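Alpha/beta hydrolase (PDB 3BWX) is an alpha/beta-hydrolase-fold protein that binds calcium in the crystal and probably acts as a hydrolase. Local coordinates at residues P30-L35 against R280-V285; G37-A42 against G144-G149. The protein carries 1 engineered substitution. All coordinates share one frame; numbering follows the deposited sequence.

Interaction 1 of 2, residues P30-L35 against R280-V285; sequences PPVLCL and RLLERV
Val285 CG1 packs on the CG-CD corner of the Pro30 ring at one end of an alpha/beta hydrolase fold, where strand 32-35 of the central mixed sheet faces the end of the chain's last helix, 272-282. The whole contact is apolar and small, burying 114 Å² over both segments, and it consists of two side-chain pairs. The outer pair is the closer. Pro30 CG lies 3.6 Å from Val285 CG1, and the neighbouring ring atom Pro30 CD is 3.8 Å from that same methyl. Val285 turns CG1 anti to its backbone N (chi1 165°), and this is the branch that meets the proline. Both residues remain partly exposed, and Val285 carries the chain's terminal carboxylate, so this is the solvent side of the contact.

The inner pair is looser across the two segments but buried. Val32 directs its bond to CB at the helix, whereas Leu282 starts off to one side and brings only its branched end across. Trp56 touches both of these side chains, and the adjacent strand 99-104 also contributes, Ile102 touching Val32 and Val100 touching Leu282. The core here is thus shared among several elements rather than made by the strand and the helix alone. Past Leu282 the backbone closes a type I turn, from Leu282 to Val285, that brings the last residue alongside Pro30. At the buried end the nearest approach is between Val32 CG2 and Leu282 CD2, 4.3 Å apart.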
# COMPACT_ATOMS: atom_id res chain seq x y z
N PRO A 30 8.30 -17.71 -5.05
CA PRO A 30 7.01 -17.31 -4.48
C PRO A 30 6.48 -16.07 -5.19
O PRO A 30 7.27 -15.30 -5.75
CB PRO A 30 7.32 -16.94 -3.04
CG PRO A 30 8.81 -16.67 -3.00
CD PRO A 30 9.42 -17.50 -4.13
N PRO A 31 5.16 -15.85 -5.11
CA PRO A 31 4.64 -14.62 -5.71
C PRO A 31 4.87 -13.39 -4.84
O PRO A 31 5.11 -13.51 -3.63
CB PRO A 31 3.16 -14.94 -5.84
CG PRO A 31 2.88 -15.80 -4.67
CD PRO A 31 4.10 -16.64 -4.46
N VAL A 32 4.78 -12.22 -5.46
CA VAL A 32 4.94 -10.95 -4.78
C VAL A 32 3.55 -10.31 -4.58
O VAL A 32 2.86 -10.05 -5.56
CB VAL A 32 5.84 -9.99 -5.55
CG1 VAL A 32 5.97 -8.67 -4.79
CG2 VAL A 32 7.24 -10.60 -5.76
N LEU A 33 3.14 -10.10 -3.33
CA LEU A 33 1.84 -9.51 -3.02
C LEU A 33 2.02 -8.04 -2.63
O LEU A 33 2.79 -7.75 -1.70
CB LEU A 33 1.19 -10.26 -1.86
CG LEU A 33 -0.14 -9.85 -1.24
CD1 LEU A 33 -1.26 -10.18 -2.18
CD2 LEU A 33 -0.39 -10.59 0.09
N CYS A 34 1.42 -7.12 -3.37
CA CYS A 34 1.60 -5.68 -3.18
C CYS A 34 0.36 -5.12 -2.54
O CYS A 34 -0.72 -5.19 -3.14
CB CYS A 34 1.84 -5.02 -4.51
SG CYS A 34 3.37 -5.52 -5.35
N LEU A 35 0.50 -4.57 -1.35
CA LEU A 35 -0.59 -4.13 -0.55
C LEU A 35 -0.60 -2.60 -0.46
O LEU A 35 0.35 -2.00 0.04
CB LEU A 35 -0.54 -4.78 0.83
CG LEU A 35 -0.56 -6.31 0.81
CD1 LEU A 35 -0.49 -6.77 2.27
CD2 LEU A 35 -1.76 -6.85 0.02
N ARG A 280 17.49 -5.88 -4.22
CA ARG A 280 18.36 -6.48 -3.21
C ARG A 280 17.59 -7.37 -2.25
O ARG A 280 18.07 -8.45 -1.87
CB ARG A 280 19.12 -5.44 -2.44
CG ARG A 280 20.12 -4.64 -3.27
CD ARG A 280 21.08 -3.81 -2.36
NE ARG A 280 20.40 -2.85 -1.48
CZ ARG A 280 20.00 -1.64 -1.88
NH1 ARG A 280 20.29 -1.27 -3.11
NH2 ARG A 280 19.37 -0.82 -1.06
N LEU A 281 16.39 -6.93 -1.90
CA LEU A 281 15.51 -7.68 -0.96
C LEU A 281 15.07 -8.97 -1.59
O LEU A 281 15.18 -10.05 -1.00
CB LEU A 281 14.36 -6.79 -0.48
CG LEU A 281 13.28 -7.35 0.45
CD1 LEU A 281 12.20 -8.25 -0.23
CD2 LEU A 281 13.98 -8.11 1.58
N LEU A 282 14.71 -8.88 -2.86
CA LEU A 282 14.20 -10.04 -3.60
C LEU A 282 15.29 -11.11 -3.78
O LEU A 282 14.97 -12.31 -3.89
CB LEU A 282 13.62 -9.64 -4.96
CG LEU A 282 12.29 -8.89 -4.85
CD1 LEU A 282 11.85 -8.28 -6.22
CD2 LEU A 282 11.22 -9.79 -4.25
N GLU A 283 16.56 -10.70 -3.81
CA GLU A 283 17.68 -11.68 -3.88
C GLU A 283 17.79 -12.52 -2.63
O GLU A 283 18.43 -13.57 -2.67
CB GLU A 283 19.02 -11.00 -4.09
CG GLU A 283 19.11 -10.29 -5.38
CD GLU A 283 20.46 -9.68 -5.61
OE1 GLU A 283 20.99 -8.98 -4.71
OE2 GLU A 283 21.00 -9.90 -6.72
N ARG A 284 17.17 -12.12 -1.53
CA ARG A 284 17.32 -12.79 -0.25
C ARG A 284 16.22 -13.81 -0.10
O ARG A 284 16.18 -14.52 0.88
CB ARG A 284 17.29 -11.75 0.89
CG ARG A 284 18.44 -10.76 0.85
CD ARG A 284 18.17 -9.53 1.70
NE ARG A 284 18.10 -9.92 3.09
CZ ARG A 284 17.66 -9.14 4.08
NH1 ARG A 284 17.27 -7.87 3.89
NH2 ARG A 284 17.65 -9.64 5.30
N VAL A 285 15.34 -13.93 -1.09
CA VAL A 285 14.29 -14.94 -1.06
C VAL A 285 14.87 -16.33 -1.29
O VAL A 285 15.74 -16.48 -2.14
CB VAL A 285 13.23 -14.65 -2.12
CG1 VAL A 285 12.31 -15.86 -2.37
CG2 VAL A 285 12.44 -13.42 -1.69
OXT VAL A 285 14.45 -17.29 -0.63

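Interaction 2 of 2, residues G37-A42 against G144-G149; sequences GLTRNA and GYVGQG. With EDO (1,2-ethanediol), chain Q.
Thr39 approaches the Tyr145 ring obliquely, its CG2 3.9 Å from Tyr145 CE1, while CG2 of Val146, the next residue, lies 3.7 Å above one face, nearer its margin than its centre. The other flat group, the Arg40 guanidinium, receives water 2 at its edge and in its plane. That water accepts from Arg40 NH2 and is also hydrogen-bonded to Tyr145 OH. Water 1 makes a second bridge, accepting from the backbone N of Thr39 and bonding to the same phenol oxygen at 3.2 Å between water 1 O and Tyr145 OH. Two waters thus tie the hydroxyl to the 37-42 loop. With CG between the backbone N and the carbonyl carbon (chi1 83°), the Tyr145 ring extends toward that loop.

Beside this polar edge lies a small apolar patch. Val146 CG2 is its hub, 3.7 Å from Thr39 CG2 and 3.9 Å from Leu38 CD2, with the leucine and valine side chains crossing at about a right angle. Holding CG2 anti to its carbonyl carbon, Thr39 turns that methyl to Val146 and the ring, while Thr39 OG1 lies 3.7 Å from Tyr145 OH. A type I turn from Gly37 to Arg40 presents Leu38 and Thr39 together, and 1,2-ethanediol, probably from the crystallisation liquor, donates from O1 to Gly37 O at 2.8 Å.

Loop 37-42 follows strand 32-35 of the core; helix 136-145, ending at Tyr145 before a type II turn, lies in the insertion between strands 122-128 and 230-235, where alpha/beta hydrolases commonly carry a cap, so the contact probably joins core and cap.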
# COMPACT_ATOMS: atom_id res chain seq x y z
N GLY A 37 -1.81 1.47 0.33
CA GLY A 37 -2.18 2.31 1.43
C GLY A 37 -3.67 2.53 1.54
O GLY A 37 -4.48 2.09 0.73
N LEU A 38 -4.06 3.26 2.59
CA LEU A 38 -5.45 3.40 3.03
C LEU A 38 -6.40 3.76 1.93
O LEU A 38 -7.45 3.17 1.84
CB LEU A 38 -5.49 4.44 4.19
CG LEU A 38 -6.84 4.78 4.81
CD1 LEU A 38 -7.38 3.64 5.62
CD2 LEU A 38 -6.66 6.06 5.70
N THR A 39 -6.09 4.79 1.16
CA THR A 39 -6.95 5.32 0.10
C THR A 39 -6.57 4.83 -1.30
O THR A 39 -7.06 5.39 -2.30
CB THR A 39 -6.99 6.86 0.10
OG1 THR A 39 -5.66 7.35 -0.10
CG2 THR A 39 -7.55 7.38 1.40
N ARG A 40 -5.73 3.80 -1.37
CA ARG A 40 -5.03 3.51 -2.59
C ARG A 40 -5.48 2.19 -3.18
O ARG A 40 -6.27 1.45 -2.57
CB ARG A 40 -3.53 3.52 -2.36
CG ARG A 40 -2.97 4.79 -1.76
CD ARG A 40 -3.20 5.98 -2.70
NE ARG A 40 -2.67 7.22 -2.19
CZ ARG A 40 -1.39 7.59 -2.30
NH1 ARG A 40 -0.53 6.83 -2.95
NH2 ARG A 40 -0.98 8.73 -1.78
N ASN A 41 -5.06 1.93 -4.41
CA ASN A 41 -5.51 0.80 -5.22
C ASN A 41 -4.31 0.19 -6.01
O ASN A 41 -3.12 0.55 -5.84
CB ASN A 41 -6.68 1.24 -6.13
CG ASN A 41 -6.26 2.27 -7.16
OD1 ASN A 41 -5.51 1.93 -8.08
ND2 ASN A 41 -6.65 3.54 -6.96
N ALA A 42 -4.60 -0.79 -6.86
CA ALA A 42 -3.55 -1.54 -7.53
C ALA A 42 -2.68 -0.65 -8.41
O ALA A 42 -1.50 -0.95 -8.68
CB ALA A 42 -4.16 -2.65 -8.39
N GLY A 144 -7.97 14.29 8.34
CA GLY A 144 -8.40 15.51 7.65
C GLY A 144 -8.73 15.42 6.18
O GLY A 144 -9.51 16.24 5.67
N TYR A 145 -8.16 14.46 5.45
CA TYR A 145 -8.35 14.44 3.99
C TYR A 145 -9.24 13.30 3.48
O TYR A 145 -9.85 13.41 2.43
CB TYR A 145 -7.00 14.45 3.27
CG TYR A 145 -6.32 13.09 3.12
CD1 TYR A 145 -6.71 12.18 2.12
CD2 TYR A 145 -5.28 12.74 3.96
CE1 TYR A 145 -6.09 10.94 1.99
CE2 TYR A 145 -4.65 11.49 3.83
CZ TYR A 145 -5.06 10.61 2.84
OH TYR A 145 -4.42 9.40 2.72
N VAL A 146 -9.30 12.21 4.22
CA VAL A 146 -10.07 11.07 3.75
C VAL A 146 -11.54 11.42 3.67
O VAL A 146 -12.09 12.00 4.61
CB VAL A 146 -9.83 9.84 4.64
CG1 VAL A 146 -10.79 8.72 4.33
CG2 VAL A 146 -8.41 9.34 4.43
N GLY A 147 -12.16 11.09 2.54
CA GLY A 147 -13.57 11.30 2.32
C GLY A 147 -13.99 12.77 2.16
O GLY A 147 -15.19 13.05 2.09
N GLN A 148 -13.03 13.71 2.11
CA GLN A 148 -13.35 15.16 2.05
C GLN A 148 -14.02 15.52 0.73
O GLN A 148 -14.83 16.44 0.65
CB GLN A 148 -12.13 16.03 2.31
CG GLN A 148 -11.91 16.28 3.81
N GLY A 149 -13.71 14.76 -0.30
CA GLY A 149 -14.63 14.63 -1.42
C GLY A 149 -14.44 15.64 -2.54
O GLY A 149 -15.33 15.78 -3.40
C1 EDO Q . -6.74 -0.32 2.36
O1 EDO Q . -6.33 -0.03 1.01
C2 EDO Q . -5.59 -1.08 3.05
O2 EDO Q . -4.45 -0.22 3.21
O HOH W 1 -3.59 6.55 1.66
O HOH W 2 -3.45 9.72 -0.27

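Overall arrangement
Both contacts draw on one continuous run of chain: strand 32-35, with Pro30 shortly before it, supplies interaction 1, and the loop that follows supplies interaction 2. Their centres are 26 Å apart, on opposite sides of the chain's centre, and 37-42 with 144-149 is nested within the loop closed by 30-35 with 280-285. Each is partly buried, with two buried residues. Interaction 1 joins the central sheet to the C-terminal helix by hydrocarbon contacts alone, whereas interaction 2 joins a loop to the end of helix 136-145 and mixes methyl packing with water bridges. The Leu38 side chain is about 8 Å from a bound calcium ion and that of Leu282 about 11 Å from one.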